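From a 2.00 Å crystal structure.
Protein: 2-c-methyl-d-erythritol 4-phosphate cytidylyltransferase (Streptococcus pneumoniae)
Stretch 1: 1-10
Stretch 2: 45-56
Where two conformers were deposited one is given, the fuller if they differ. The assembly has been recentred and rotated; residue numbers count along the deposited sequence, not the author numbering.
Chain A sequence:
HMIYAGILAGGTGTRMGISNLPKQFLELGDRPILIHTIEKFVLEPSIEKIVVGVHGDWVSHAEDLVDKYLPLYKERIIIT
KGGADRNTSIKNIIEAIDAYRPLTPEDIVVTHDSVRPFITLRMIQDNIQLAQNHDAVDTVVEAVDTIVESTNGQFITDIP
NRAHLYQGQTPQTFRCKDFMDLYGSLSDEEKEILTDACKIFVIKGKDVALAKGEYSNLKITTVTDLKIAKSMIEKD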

# COMPACT_ATOMS: atom_id res chain seq x y z
N HIS A 1 32.79 -16.32 -7.03
CA HIS A 1 32.17 -15.16 -7.74
C HIS A 1 32.07 -13.97 -6.80
O HIS A 1 32.22 -14.11 -5.58
CB HIS A 1 30.79 -15.53 -8.29
CG HIS A 1 29.84 -16.02 -7.25
ND1 HIS A 1 28.91 -15.20 -6.64
CD2 HIS A 1 29.67 -17.25 -6.70
CE1 HIS A 1 28.21 -15.90 -5.76
NE2 HIS A 1 28.66 -17.15 -5.78
N MET A 2 31.83 -12.79 -7.37
CA MET A 2 31.67 -11.59 -6.56
C MET A 2 30.21 -11.30 -6.24
O MET A 2 29.32 -11.65 -7.01
CB MET A 2 32.27 -10.38 -7.27
CG MET A 2 33.75 -10.50 -7.62
SD MET A 2 34.79 -10.46 -6.15
CE MET A 2 36.21 -9.62 -6.83
N ILE A 3 29.97 -10.64 -5.10
CA ILE A 3 28.66 -10.13 -4.75
C ILE A 3 28.82 -8.64 -4.46
O ILE A 3 29.65 -8.23 -3.65
CB ILE A 3 28.06 -10.83 -3.51
CG1 ILE A 3 27.96 -12.34 -3.72
CG2 ILE A 3 26.69 -10.25 -3.20
CD1 ILE A 3 27.79 -13.13 -2.42
N TYR A 4 28.03 -7.83 -5.16
CA TYR A 4 28.05 -6.38 -4.99
C TYR A 4 26.72 -5.90 -4.44
O TYR A 4 25.68 -6.55 -4.63
CB TYR A 4 28.32 -5.71 -6.35
CG TYR A 4 29.67 -6.10 -6.94
CD1 TYR A 4 29.79 -7.17 -7.83
CD2 TYR A 4 30.83 -5.44 -6.56
CE1 TYR A 4 31.05 -7.54 -8.37
CE2 TYR A 4 32.07 -5.80 -7.08
CZ TYR A 4 32.17 -6.85 -7.98
OH TYR A 4 33.40 -7.20 -8.47
N ALA A 5 26.75 -4.78 -3.72
CA ALA A 5 25.51 -4.08 -3.42
C ALA A 5 25.35 -2.99 -4.47
O ALA A 5 26.33 -2.32 -4.84
CB ALA A 5 25.53 -3.47 -2.02
N GLY A 6 24.11 -2.85 -4.96
CA GLY A 6 23.73 -1.81 -5.93
C GLY A 6 22.67 -0.90 -5.32
O GLY A 6 21.48 -1.21 -5.35
N ILE A 7 23.11 0.23 -4.78
CA ILE A 7 22.22 1.16 -4.08
C ILE A 7 21.64 2.21 -5.04
O ILE A 7 22.39 3.01 -5.64
CB ILE A 7 22.93 1.81 -2.86
CG1 ILE A 7 23.57 0.74 -1.94
CG2 ILE A 7 21.99 2.75 -2.09
CD1 ILE A 7 22.59 -0.32 -1.37
N LEU A 8 20.31 2.18 -5.19
CA LEU A 8 19.60 3.03 -6.13
C LEU A 8 19.20 4.31 -5.45
O LEU A 8 18.27 4.34 -4.63
CB LEU A 8 18.38 2.30 -6.71
CG LEU A 8 18.79 1.08 -7.55
CD1 LEU A 8 17.70 0.04 -7.56
CD2 LEU A 8 19.14 1.52 -8.97
N ALA A 9 19.92 5.36 -5.79
CA ALA A 9 19.84 6.64 -5.09
C ALA A 9 19.71 7.79 -6.08
O ALA A 9 20.15 8.92 -5.81
CB ALA A 9 21.07 6.81 -4.21
N GLY A 10 19.10 7.51 -7.23
CA GLY A 10 18.85 8.53 -8.25
C GLY A 10 17.40 8.99 -8.29
O GLY A 10 16.82 9.38 -7.26
N PRO A 45 30.17 -9.41 5.38
CA PRO A 45 31.49 -9.81 4.89
C PRO A 45 31.53 -10.30 3.44
O PRO A 45 32.60 -10.27 2.84
CB PRO A 45 31.91 -10.93 5.86
CG PRO A 45 30.65 -11.45 6.41
CD PRO A 45 29.74 -10.26 6.52
N SER A 46 30.40 -10.73 2.89
CA SER A 46 30.43 -11.35 1.54
C SER A 46 30.28 -10.34 0.39
O SER A 46 30.36 -10.71 -0.78
CB SER A 46 29.42 -12.50 1.43
OG SER A 46 28.08 -12.03 1.47
N ILE A 47 30.11 -9.06 0.72
CA ILE A 47 29.97 -7.99 -0.27
C ILE A 47 31.34 -7.44 -0.67
O ILE A 47 32.11 -7.00 0.19
CB ILE A 47 29.09 -6.81 0.28
CG1 ILE A 47 27.67 -7.28 0.62
CG2 ILE A 47 29.07 -5.60 -0.68
CD1 ILE A 47 26.81 -7.69 -0.57
N GLU A 48 31.64 -7.45 -1.97
CA GLU A 48 32.90 -6.93 -2.49
C GLU A 48 32.93 -5.39 -2.49
O GLU A 48 33.80 -4.78 -1.87
CB GLU A 48 33.15 -7.49 -3.90
CG GLU A 48 34.43 -7.01 -4.57
CD GLU A 48 35.73 -7.50 -3.94
OE1 GLU A 48 36.80 -7.14 -4.50
OE2 GLU A 48 35.72 -8.24 -2.93
N LYS A 49 31.99 -4.76 -3.20
CA LYS A 49 31.90 -3.29 -3.22
C LYS A 49 30.46 -2.90 -3.05
O LYS A 49 29.57 -3.67 -3.38
CB LYS A 49 32.39 -2.71 -4.55
CG LYS A 49 33.87 -2.83 -4.82
CD LYS A 49 34.70 -2.06 -3.81
CE LYS A 49 36.14 -1.96 -4.25
NZ LYS A 49 37.04 -1.88 -3.07
N ILE A 50 30.24 -1.68 -2.58
CA ILE A 50 28.91 -1.09 -2.49
C ILE A 50 28.85 0.03 -3.52
O ILE A 50 29.55 1.04 -3.40
CB ILE A 50 28.63 -0.54 -1.07
CG1 ILE A 50 28.64 -1.70 -0.08
CG2 ILE A 50 27.28 0.15 -1.05
CD1 ILE A 50 28.97 -1.29 1.34
N VAL A 51 28.05 -0.18 -4.56
CA VAL A 51 28.04 0.71 -5.70
C VAL A 51 26.74 1.50 -5.63
O VAL A 51 25.66 0.92 -5.62
CB VAL A 51 28.14 -0.05 -7.06
CG1 VAL A 51 28.30 0.93 -8.21
CG2 VAL A 51 29.31 -1.05 -7.03
N VAL A 52 26.88 2.82 -5.53
CA VAL A 52 25.73 3.71 -5.33
C VAL A 52 25.47 4.56 -6.58
O VAL A 52 26.33 5.34 -7.01
CB VAL A 52 25.95 4.66 -4.12
CG1 VAL A 52 24.62 5.28 -3.68
CG2 VAL A 52 26.61 3.92 -2.95
N GLY A 53 24.28 4.42 -7.15
CA GLY A 53 23.87 5.19 -8.32
C GLY A 53 23.16 6.45 -7.89
O GLY A 53 22.10 6.40 -7.31
N VAL A 54 23.76 7.59 -8.19
CA VAL A 54 23.21 8.89 -7.80
C VAL A 54 23.02 9.75 -9.05
O VAL A 54 23.74 9.59 -10.04
CB VAL A 54 24.16 9.59 -6.76
CG1 VAL A 54 23.76 11.00 -6.52
CG2 VAL A 54 24.15 8.84 -5.43
N HIS A 55 22.05 10.66 -9.01
CA HIS A 55 21.87 11.64 -10.06
C HIS A 55 23.21 12.34 -10.27
O HIS A 55 23.89 12.71 -9.30
CB HIS A 55 20.77 12.62 -9.67
CG HIS A 55 20.50 13.68 -10.69
ND1 HIS A 55 21.41 14.66 -11.01
CD2 HIS A 55 19.39 13.94 -11.43
CE1 HIS A 55 20.89 15.47 -11.92
NE2 HIS A 55 19.66 15.06 -12.19
N GLY A 56 23.60 12.51 -11.54
CA GLY A 56 24.89 13.12 -11.89
C GLY A 56 25.23 14.41 -11.17
O GLY A 56 26.40 14.66 -10.85
O HOH W 1 31.85 -11.00 -2.98
O HOH W 2 20.34 11.32 -6.61

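Parallel β-strands are joined by a simple rule: on one strand every second residue gives its N and its O to the neighbour, while the N and O of the residues between point away from that neighbour. The pairing of stretch 1 with stretch 2 in this cytidylyltransferase is a clear example, with strand directions only 18° apart.

The contact opens loosely. Met-2 reaches across with the end of its side chain, its CE lying 3.5 Å from Glu-48 OE1, an acid oxygen that is hydrogen-bonded elsewhere in the structure. At Ile-3 the backbone is served in two ways. Its N donates to a water at 2.9 Å, and that water donates to Ser-46 O at 2.7 Å, bridging a gap that no direct bond spans. Its carbonyl accepts the first direct bond, Glu-48 N to Ile-3 O at 2.7 Å and nearly straight at 169°. Beside this polar link, Ile-3 CG2 packs against Ile-47 CD1 at 3.7 Å.

Tyr-4 forms no hydrogen bond across the contact, yet it is far from idle. Its CA approaches Lys-49 O at 3.5 Å in a CA-H...O contact, and its ring touches the partner chain, with CE2 3.7 Å from Glu-48 CG and CD2 3.7 Å from Lys-49 CB.

From Ala-5 the alternation is regular. Ala-5 N donates to Lys-49 O at 3.0 Å, and Ala-5 O accepts from Val-51 N at 2.8 Å; the two bonds thus straddle Ile-50, whose CG1 lies 4.1 Å from Ala-5 CB on a shared face of the sheet. Gly-6, paired with Val-51, offers only its CA, 3.4 Å from Val-51 O.

Ile-7 repeats the pattern two residues on: its N donates to Val-51 O and its O accepts from Gly-53 N, both at 2.8 Å, straddling Val-52. On the face it shares with Ala-5, Ile-7 CG1 meets Ile-50 CG2 and Ile-7 CB meets Val-52 CG1, each at 3.9 Å. Leu-8 points to the other face and leaves its side chain clear of stretch 2.

At Ala-9 the ladder frays. Ala-9 N still donates to Gly-53 O at 2.9 Å, but the angle has fallen to 135°. A water takes over on the carbonyl side, donating to Ala-9 O at 2.5 Å and accepting from His-55 N at 3.0 Å. Apolar packing persists, with Ala-9 CB 3.9 Å from both Val-52 CG1 and Val-54 CG2. Gly-10 N comes within 3.2 Å of Gly-53 O, but the angle is too poor for a hydrogen bond: proximity alone does not make one.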